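Local coordinates for protein ubiquitin-activating enzyme E1-like (Saccharomyces cerevisiae, PDB 3ONH) that activates SMT3 (SUMO) as one subunit of the E1 heterodimer with AOS1, this piece being the ubiquitin-fold domain that interacts with the E2 Ubc9, at residues S13-N18 against L99-C104; K32-Q37 against M84-I89. One frame throughout, in Å; residues are numbered along the deposited sequence.

Interaction 1 (S13-N18 against L99-C104)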
ATOM      1  N   SER A  13       3.265  -9.233  10.237  1.00 11.34           N
ATOM      2  CA  SER A  13       2.843 -10.019  11.382  1.00 11.26           C
ATOM      3  C   SER A  13       1.393  -9.661  11.703  1.00 13.44           C
ATOM      4  O   SER A  13       0.910  -8.592  11.336  1.00 13.42           O
ATOM      5  CB  SER A  13       3.756  -9.769  12.585  1.00 14.72           C
ATOM      6  OG  SER A  13       3.747  -8.409  12.980  1.00 14.40           O
ATOM      7  N   SER A  14       0.694 -10.564  12.377  1.00 14.10           N
ATOM      8  CA  SER A  14      -0.714 -10.367  12.690  1.00 15.36           C
ATOM      9  C   SER A  14      -0.949  -9.113  13.517  1.00 19.02           C
ATOM     10  O   SER A  14      -1.873  -8.350  13.259  1.00 21.13           O
ATOM     11  CB  SER A  14      -1.252 -11.582  13.441  1.00 26.26           C
ATOM     12  OG  SER A  14      -0.866 -12.780  12.792  1.00 37.16           O
ATOM     13  N   ASP A  15      -0.111  -8.911  14.525  1.00 23.85           N
ATOM     14  CA  ASP A  15      -0.246  -7.766  15.409  1.00 15.22           C
ATOM     15  C   ASP A  15      -0.073  -6.481  14.632  1.00 12.25           C
ATOM     16  O   ASP A  15      -0.539  -5.427  15.052  1.00 38.26           O
ATOM     17  CB  ASP A  15       0.799  -7.822  16.520  1.00 29.34           C
ATOM     18  CG  ASP A  15       2.214  -7.671  15.995  1.00 16.76           C
ATOM     19  OD1 ASP A  15       2.534  -8.274  14.952  1.00 27.79           O
ATOM     20  OD2 ASP A  15       3.013  -6.955  16.631  1.00 46.48           O
ATOM     21  N   CYS A  16       0.604  -6.572  13.493  1.00 21.82           N
ATOM     22  CA  CYS A  16       0.901  -5.390  12.697  1.00 13.80           C
ATOM     23  C   CYS A  16      -0.308  -4.927  11.878  1.00  9.65           C
ATOM     24  O   CYS A  16      -0.586  -3.738  11.782  1.00 14.96           O
ATOM     25  CB  CYS A  16       2.108  -5.636  11.794  1.00 17.03           C
ATOM     26  SG  CYS A  16       2.761  -4.138  11.051  1.00 28.24           S
ATOM     27  N   LEU A  17      -1.030  -5.870  11.293  1.00 15.06           N
ATOM     28  CA  LEU A  17      -2.248  -5.517  10.593  1.00 16.33           C
ATOM     29  C   LEU A  17      -3.177  -4.794  11.560  1.00  9.34           C
ATOM     30  O   LEU A  17      -3.866  -3.849  11.180  1.00 19.03           O
ATOM     31  CB  LEU A  17      -2.931  -6.768  10.045  1.00 18.31           C
ATOM     32  CG  LEU A  17      -3.934  -6.539   8.912  1.00 12.89           C
ATOM     33  CD1 LEU A  17      -3.225  -6.301   7.593  1.00 19.22           C
ATOM     34  CD2 LEU A  17      -4.868  -7.723   8.795  1.00 24.58           C
ATOM     35  N   ASN A  18      -3.178  -5.235  12.811  1.00 16.13           N
ATOM     36  CA  ASN A  18      -4.104  -4.716  13.811  1.00 17.99           C
ATOM     37  C   ASN A  18      -3.702  -3.384  14.424  1.00 22.25           C
ATOM     38  O   ASN A  18      -4.519  -2.743  15.076  1.00 26.18           O
ATOM     39  CB  ASN A  18      -4.316  -5.733  14.938  1.00  9.57           C
ATOM     40  CG  ASN A  18      -4.883  -7.049  14.445  1.00 13.15           C
ATOM     41  OD1 ASN A  18      -5.377  -7.148  13.323  1.00 38.01           O
ATOM     42  ND2 ASN A  18      -4.815  -8.070  15.289  1.00 48.25           N
ATOM     43  N   LEU A  99       5.563 -14.772  12.086  1.00120.29           N
ATOM     44  CA  LEU A  99       6.553 -13.735  11.865  1.00110.13           C
ATOM     45  C   LEU A  99       6.791 -13.090  13.218  1.00104.42           C
ATOM     46  O   LEU A  99       5.919 -13.130  14.085  1.00100.54           O
ATOM     47  CB  LEU A  99       6.051 -12.686  10.872  1.00105.36           C
ATOM     48  CG  LEU A  99       6.255 -12.980   9.387  1.00 98.90           C
ATOM     49  CD1 LEU A  99       5.797 -11.801   8.545  1.00 95.98           C
ATOM     50  CD2 LEU A  99       7.710 -13.303   9.099  1.00 95.77           C
ATOM     51  N   PRO A 100       7.975 -12.508  13.415  1.00100.82           N
ATOM     52  CA  PRO A 100       8.226 -11.803  14.671  1.00 90.71           C
ATOM     53  C   PRO A 100       7.231 -10.666  14.850  1.00 63.59           C
ATOM     54  O   PRO A 100       6.698 -10.160  13.864  1.00 63.78           O
ATOM     55  CB  PRO A 100       9.631 -11.244  14.481  1.00107.43           C
ATOM     56  CG  PRO A 100      10.261 -12.121  13.465  1.00110.61           C
ATOM     57  CD  PRO A 100       9.161 -12.522  12.540  1.00106.78           C
ATOM     58  N   CYS A 101       6.975 -10.279  16.092  1.00 34.87           N
ATOM     59  CA  CYS A 101       6.025  -9.211  16.370  1.00 14.87           C
ATOM     60  C   CYS A 101       6.443  -7.916  15.692  1.00 16.60           C
ATOM     61  O   CYS A 101       7.628  -7.670  15.478  1.00 31.82           O
ATOM     62  CB  CYS A 101       5.882  -9.002  17.873  1.00 29.15           C
ATOM     63  SG  CYS A 101       4.995 -10.333  18.702  1.00 51.36           S
ATOM     64  N   ASN A 102       5.459  -7.096  15.340  1.00 12.42           N
ATOM     65  CA  ASN A 102       5.734  -5.791  14.765  1.00 11.83           C
ATOM     66  C   ASN A 102       6.648  -5.898  13.556  1.00 16.73           C
ATOM     67  O   ASN A 102       7.607  -5.144  13.417  1.00 25.72           O
ATOM     68  CB  ASN A 102       6.346  -4.869  15.818  1.00 24.23           C
ATOM     69  CG  ASN A 102       5.451  -4.703  17.028  1.00 10.28           C
ATOM     70  OD1 ASN A 102       4.288  -4.334  16.900  1.00 23.03           O
ATOM     71  ND2 ASN A 102       5.986  -4.983  18.206  1.00 13.95           N
ATOM     72  N   THR A 103       6.346  -6.855  12.691  1.00 14.34           N
ATOM     73  CA  THR A 103       7.026  -6.971  11.422  1.00  9.07           C
ATOM     74  C   THR A 103       6.114  -6.378  10.359  1.00 35.39           C
ATOM     75  O   THR A 103       4.937  -6.720  10.279  1.00 15.76           O
ATOM     76  CB  THR A 103       7.338  -8.439  11.074  1.00 13.13           C
ATOM     77  OG1 THR A 103       8.083  -9.034  12.142  1.00 22.34           O
ATOM     78  CG2 THR A 103       8.151  -8.531   9.798  1.00 22.50           C
ATOM     79  N   CYS A 104       6.652  -5.456   9.577  1.00 16.73           N
ATOM     80  CA  CYS A 104       5.987  -4.998   8.373  1.00  8.72           C
ATOM     81  C   CYS A 104       7.051  -4.798   7.325  1.00 15.16           C
ATOM     82  O   CYS A 104       7.585  -3.706   7.174  1.00 33.23           O
ATOM     83  CB  CYS A 104       5.239  -3.692   8.601  1.00 24.93           C
ATOM     84  SG  CYS A 104       4.471  -3.044   7.096  1.00 33.82           S
TER

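Interaction 2 (K32-Q37 against M84-I89)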
ATOM      1  N   LYS A  32       9.150   4.575   0.338  1.00  8.51           N
ATOM      2  CA  LYS A  32       9.936   3.405  -0.040  1.00 11.16           C
ATOM      3  C   LYS A  32      10.133   3.290  -1.550  1.00 12.45           C
ATOM      4  O   LYS A  32      11.233   2.974  -2.004  1.00 18.45           O
ATOM      5  CB  LYS A  32       9.309   2.127   0.533  1.00 12.25           C
ATOM      6  CG  LYS A  32       9.878   0.824  -0.010  1.00 19.44           C
ATOM      7  CD  LYS A  32      11.192   0.442   0.643  1.00 21.98           C
ATOM      8  CE  LYS A  32      11.643  -0.949   0.197  1.00 15.15           C
ATOM      9  NZ  LYS A  32      12.900  -1.380   0.857  1.00 27.68           N
ATOM     10  N   TYR A  33       9.085   3.561  -2.327  1.00 10.63           N
ATOM     11  CA  TYR A  33       9.163   3.386  -3.780  1.00  6.50           C
ATOM     12  C   TYR A  33       9.167   4.698  -4.567  1.00  5.24           C
ATOM     13  O   TYR A  33       9.101   4.685  -5.791  1.00 11.89           O
ATOM     14  CB  TYR A  33       8.045   2.467  -4.287  1.00  9.89           C
ATOM     15  CG  TYR A  33       7.969   1.152  -3.558  1.00 15.84           C
ATOM     16  CD1 TYR A  33       8.908   0.156  -3.782  1.00 15.07           C
ATOM     17  CD2 TYR A  33       6.961   0.907  -2.638  1.00  8.32           C
ATOM     18  CE1 TYR A  33       8.843  -1.046  -3.102  1.00  4.99           C
ATOM     19  CE2 TYR A  33       6.886  -0.293  -1.966  1.00  7.47           C
ATOM     20  CZ  TYR A  33       7.828  -1.264  -2.200  1.00 12.93           C
ATOM     21  OH  TYR A  33       7.754  -2.453  -1.520  1.00  7.71           O
ATOM     22  N   SER A  34       9.234   5.823  -3.864  1.00  7.55           N
ATOM     23  CA  SER A  34       9.376   7.136  -4.492  1.00  7.12           C
ATOM     24  C   SER A  34       8.167   7.555  -5.309  1.00  8.10           C
ATOM     25  O   SER A  34       8.297   7.970  -6.459  1.00 12.36           O
ATOM     26  CB  SER A  34      10.638   7.187  -5.349  1.00  4.91           C
ATOM     27  OG  SER A  34      11.753   6.795  -4.569  1.00 13.94           O
ATOM     28  N   TYR A  35       6.988   7.428  -4.717  1.00  9.51           N
ATOM     29  CA  TYR A  35       5.791   8.010  -5.299  1.00  3.55           C
ATOM     30  C   TYR A  35       5.734   9.469  -4.871  1.00  7.92           C
ATOM     31  O   TYR A  35       6.454   9.875  -3.965  1.00 10.02           O
ATOM     32  CB  TYR A  35       4.537   7.266  -4.837  1.00 13.16           C
ATOM     33  CG  TYR A  35       4.360   5.916  -5.482  1.00  3.83           C
ATOM     34  CD1 TYR A  35       3.723   5.789  -6.710  1.00 13.97           C
ATOM     35  CD2 TYR A  35       4.810   4.767  -4.855  1.00  8.60           C
ATOM     36  CE1 TYR A  35       3.557   4.561  -7.304  1.00  6.59           C
ATOM     37  CE2 TYR A  35       4.646   3.531  -5.442  1.00  7.82           C
ATOM     38  CZ  TYR A  35       4.025   3.437  -6.667  1.00  4.25           C
ATOM     39  OH  TYR A  35       3.866   2.204  -7.253  1.00 13.52           O
ATOM     40  N   PRO A  36       4.889  10.267  -5.536  1.00 14.79           N
ATOM     41  CA  PRO A  36       4.720  11.678  -5.175  1.00 11.22           C
ATOM     42  C   PRO A  36       3.764  11.830  -3.999  1.00 11.32           C
ATOM     43  O   PRO A  36       3.394  10.838  -3.380  1.00 20.59           O
ATOM     44  CB  PRO A  36       4.084  12.286  -6.423  1.00 12.74           C
ATOM     45  CG  PRO A  36       4.163  11.224  -7.486  1.00 33.29           C
ATOM     46  CD  PRO A  36       4.170   9.930  -6.771  1.00 17.60           C
ATOM     47  N   GLN A  37       3.355  13.056  -3.697  1.00  7.95           N
ATOM     48  CA  GLN A  37       2.450  13.267  -2.576  1.00 22.04           C
ATOM     49  C   GLN A  37       1.036  12.793  -2.876  1.00 11.00           C
ATOM     50  O   GLN A  37       0.425  12.097  -2.075  1.00 23.02           O
ATOM     51  CB  GLN A  37       2.450  14.729  -2.161  1.00 31.14           C
ATOM     52  CG  GLN A  37       3.838  15.233  -1.887  1.00 40.90           C
ATOM     53  CD  GLN A  37       4.693  14.208  -1.153  1.00 27.90           C
ATOM     54  OE1 GLN A  37       4.774  14.213   0.077  1.00 23.21           O
ATOM     55  NE2 GLN A  37       5.339  13.325  -1.908  1.00 38.18           N
ATOM     56  N   MET A  84       5.069  12.067 -16.714  1.00 20.94           N
ATOM     57  CA  MET A  84       5.507  10.738 -16.333  1.00 10.56           C
ATOM     58  C   MET A  84       4.896  10.413 -14.990  1.00 16.60           C
ATOM     59  O   MET A  84       4.525  11.304 -14.234  1.00 24.71           O
ATOM     60  CB  MET A  84       7.027  10.670 -16.217  1.00  9.64           C
ATOM     61  CG  MET A  84       7.778  10.851 -17.524  1.00 18.62           C
ATOM     62  SD  MET A  84       9.489  10.297 -17.385  1.00 27.77           S
ATOM     63  CE  MET A  84       9.260   8.520 -17.329  1.00 33.32           C
ATOM     64  N   ILE A  85       4.806   9.132 -14.683  1.00 13.75           N
ATOM     65  CA  ILE A  85       4.281   8.709 -13.404  1.00  8.62           C
ATOM     66  C   ILE A  85       5.192   7.654 -12.831  1.00 24.34           C
ATOM     67  O   ILE A  85       5.893   6.974 -13.570  1.00 19.45           O
ATOM     68  CB  ILE A  85       2.901   8.071 -13.571  1.00 15.69           C
ATOM     69  CG1 ILE A  85       2.957   6.966 -14.625  1.00 13.81           C
ATOM     70  CG2 ILE A  85       1.892   9.101 -13.991  1.00 14.71           C
ATOM     71  CD1 ILE A  85       1.617   6.337 -14.913  1.00 28.91           C
ATOM     72  N   ARG A  86       5.185   7.512 -11.511  1.00 13.79           N
ATOM     73  CA  ARG A  86       5.809   6.352 -10.899  1.00 13.60           C
ATOM     74  C   ARG A  86       4.910   5.158 -11.214  1.00 19.16           C
ATOM     75  O   ARG A  86       3.717   5.191 -10.943  1.00 15.00           O
ATOM     76  CB  ARG A  86       5.943   6.547  -9.386  1.00 10.24           C
ATOM     77  CG  ARG A  86       6.627   5.401  -8.659  1.00 17.84           C
ATOM     78  CD  ARG A  86       8.081   5.259  -9.069  1.00 15.55           C
ATOM     79  NE  ARG A  86       8.831   6.476  -8.796  1.00 15.64           N
ATOM     80  CZ  ARG A  86      10.107   6.644  -9.112  1.00 12.82           C
ATOM     81  NH1 ARG A  86      10.766   5.668  -9.712  1.00  8.36           N
ATOM     82  NH2 ARG A  86      10.717   7.786  -8.833  1.00 18.54           N
ATOM     83  N   LYS A  87       5.476   4.114 -11.806  1.00 12.11           N
ATOM     84  CA  LYS A  87       4.699   2.932 -12.156  1.00 12.84           C
ATOM     85  C   LYS A  87       3.932   2.392 -10.950  1.00  8.35           C
ATOM     86  O   LYS A  87       4.467   2.323  -9.853  1.00  9.03           O
ATOM     87  CB  LYS A  87       5.617   1.853 -12.723  1.00 19.56           C
ATOM     88  CG  LYS A  87       4.892   0.642 -13.283  1.00 16.17           C
ATOM     89  CD  LYS A  87       5.853  -0.222 -14.082  1.00 12.64           C
ATOM     90  CE  LYS A  87       5.213  -1.513 -14.549  1.00 15.06           C
ATOM     91  NZ  LYS A  87       6.235  -2.413 -15.140  1.00 17.68           N
ATOM     92  N   ALA A  88       2.677   2.009 -11.162  1.00  9.85           N
ATOM     93  CA  ALA A  88       1.842   1.507 -10.075  1.00 17.59           C
ATOM     94  C   ALA A  88       2.385   0.184  -9.568  1.00  5.46           C
ATOM     95  O   ALA A  88       3.080  -0.522 -10.288  1.00  8.85           O
ATOM     96  CB  ALA A  88       0.394   1.349 -10.536  1.00 11.27           C
ATOM     97  N   ILE A  89       2.069  -0.153  -8.323  1.00  2.95           N
ATOM     98  CA  ILE A  89       2.527  -1.406  -7.764  1.00  6.45           C
ATOM     99  C   ILE A  89       1.374  -2.132  -7.083  1.00  8.82           C
ATOM    100  O   ILE A  89       0.554  -1.515  -6.413  1.00  9.80           O
ATOM    101  CB  ILE A  89       3.686  -1.172  -6.788  1.00  4.56           C
ATOM    102  CG1 ILE A  89       4.231  -2.503  -6.268  1.00 11.20           C
ATOM    103  CG2 ILE A  89       3.242  -0.291  -5.630  1.00 12.44           C
ATOM    104  CD1 ILE A  89       5.451  -2.363  -5.381  1.00 12.30           C
TER

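Interaction 1 (S13-N18 against L99-C104)
Ser13 and Asp15 hold the loop 99-104 from the N-terminal end of a short helix in this ubiquitin-fold domain, with Ser13 at the N-cap position. Ser13 N donates to Thr103 O at 3.0 Å, almost straight, although it lies somewhat outside the carbonyl plane. Thr103 N returns a bond to Ser13 OG, also 3.0 Å, so one residue pair is tied twice. Asp15 CG sits between its backbone N and carbonyl carbon (chi1 66°), which brings the carboxylate up to the loop. Asn102 N is shared by both oxygens, each through its syn lone pair: Asp15 OD2 at 2.8 Å and Asp15 OD1 at 3.2 Å. An alanine in place of Asp15 would probably leave Asn102 N without its carboxylate mate and the loop less firmly fixed. Asn102 OD1 also comes within 2.9 Å of Asp15 OD2, a meeting of two acceptors. Lys19, just beyond the segment, joins them: its NZ hydrogen-bonds Asn102 OD1 and makes a long, weak ion pair with Asp15 OD2, which probably eases the repulsion. In the first turn of the helix, Cys16 SG packs against Cys104 CB at 3.5 Å.

Interaction 2 (K32-Q37 against M84-I89)
Arg86 lays its CG over one face of the Tyr35 ring, offset toward the rim, in a CH-pi contact 3.6 Å from the ring centroid to CG. CG stands anti to the Arg86 backbone N (chi1 -178°), which carries it over the ring. The chain then bends twice, and the guanidinium plane ends 78° from the ring plane, so the two groups do not stack. Arg86 NE donates to Ser34 O at 2.8 Å. This bond is bent, and NE lies above the plane of the carbonyl. Ser34 CB rests on a face of the guanidinium, 3.5 Å from Arg86 NH2, and Tyr33 O lies over a face as well. Arg86 NH1 is bonded to Val111 O, so the guanidinium has backbone acceptors in two separate parts of the chain.

Ser34 has positive phi and leaves the helix 22-33 there. The contact thus joins the C-terminal exit of this helix to strand 84-95 of the ubiquitin-like sheet, which is interrupted after Arg86. Tyr35 OH makes a weak hydrogen bond to Lys87 O, 2.7 Å away, at this interruption. It also lies 3.0 Å from Ile89 CG2. Phe76 of strand 73-78 meets the Tyr35 ring too.

Ile89 reaches the second tyrosine with its other branch. Its CD1 sits over a face of the Tyr33 ring, 4.2 Å from the centroid. Lys32 CG lies over the opposite face, and Tyr33 OH bonds to Pro107 O.

The chemistry is mixed. Aliphatic carbons of Arg86 and Ile89 pack on faces of the two tyrosine rings, while the arginine, and more weakly the Tyr35 phenol, bind main-chain oxygens. The arginine charge is probably eased by the carbonyl dipoles of Ser34 and Val111, and these two bonds are likely to limit how the guanidinium can turn.

How the interactions relate
From the N terminus, strand 6-12 leads into the helix 14-19, the first partner of interaction 1. Helix 22-33 follows, and the chain leaves it through residues 32-37, the first partner of interaction 2. Strands 39-43, 48-52 and 73-78 come next. The start of strand 84-95 then closes the loop of interaction 2. That strand runs on parallel to strand 6-12, and the loop 99-104 after it closes interaction 1. Interaction 2 is therefore nested inside interaction 1. The two do not touch: their centres lie 25 Å apart, on opposite sides of the chain's centre. Interaction 1 ties the short helix to a late loop, and interaction 2 ties the long helix to the sheet.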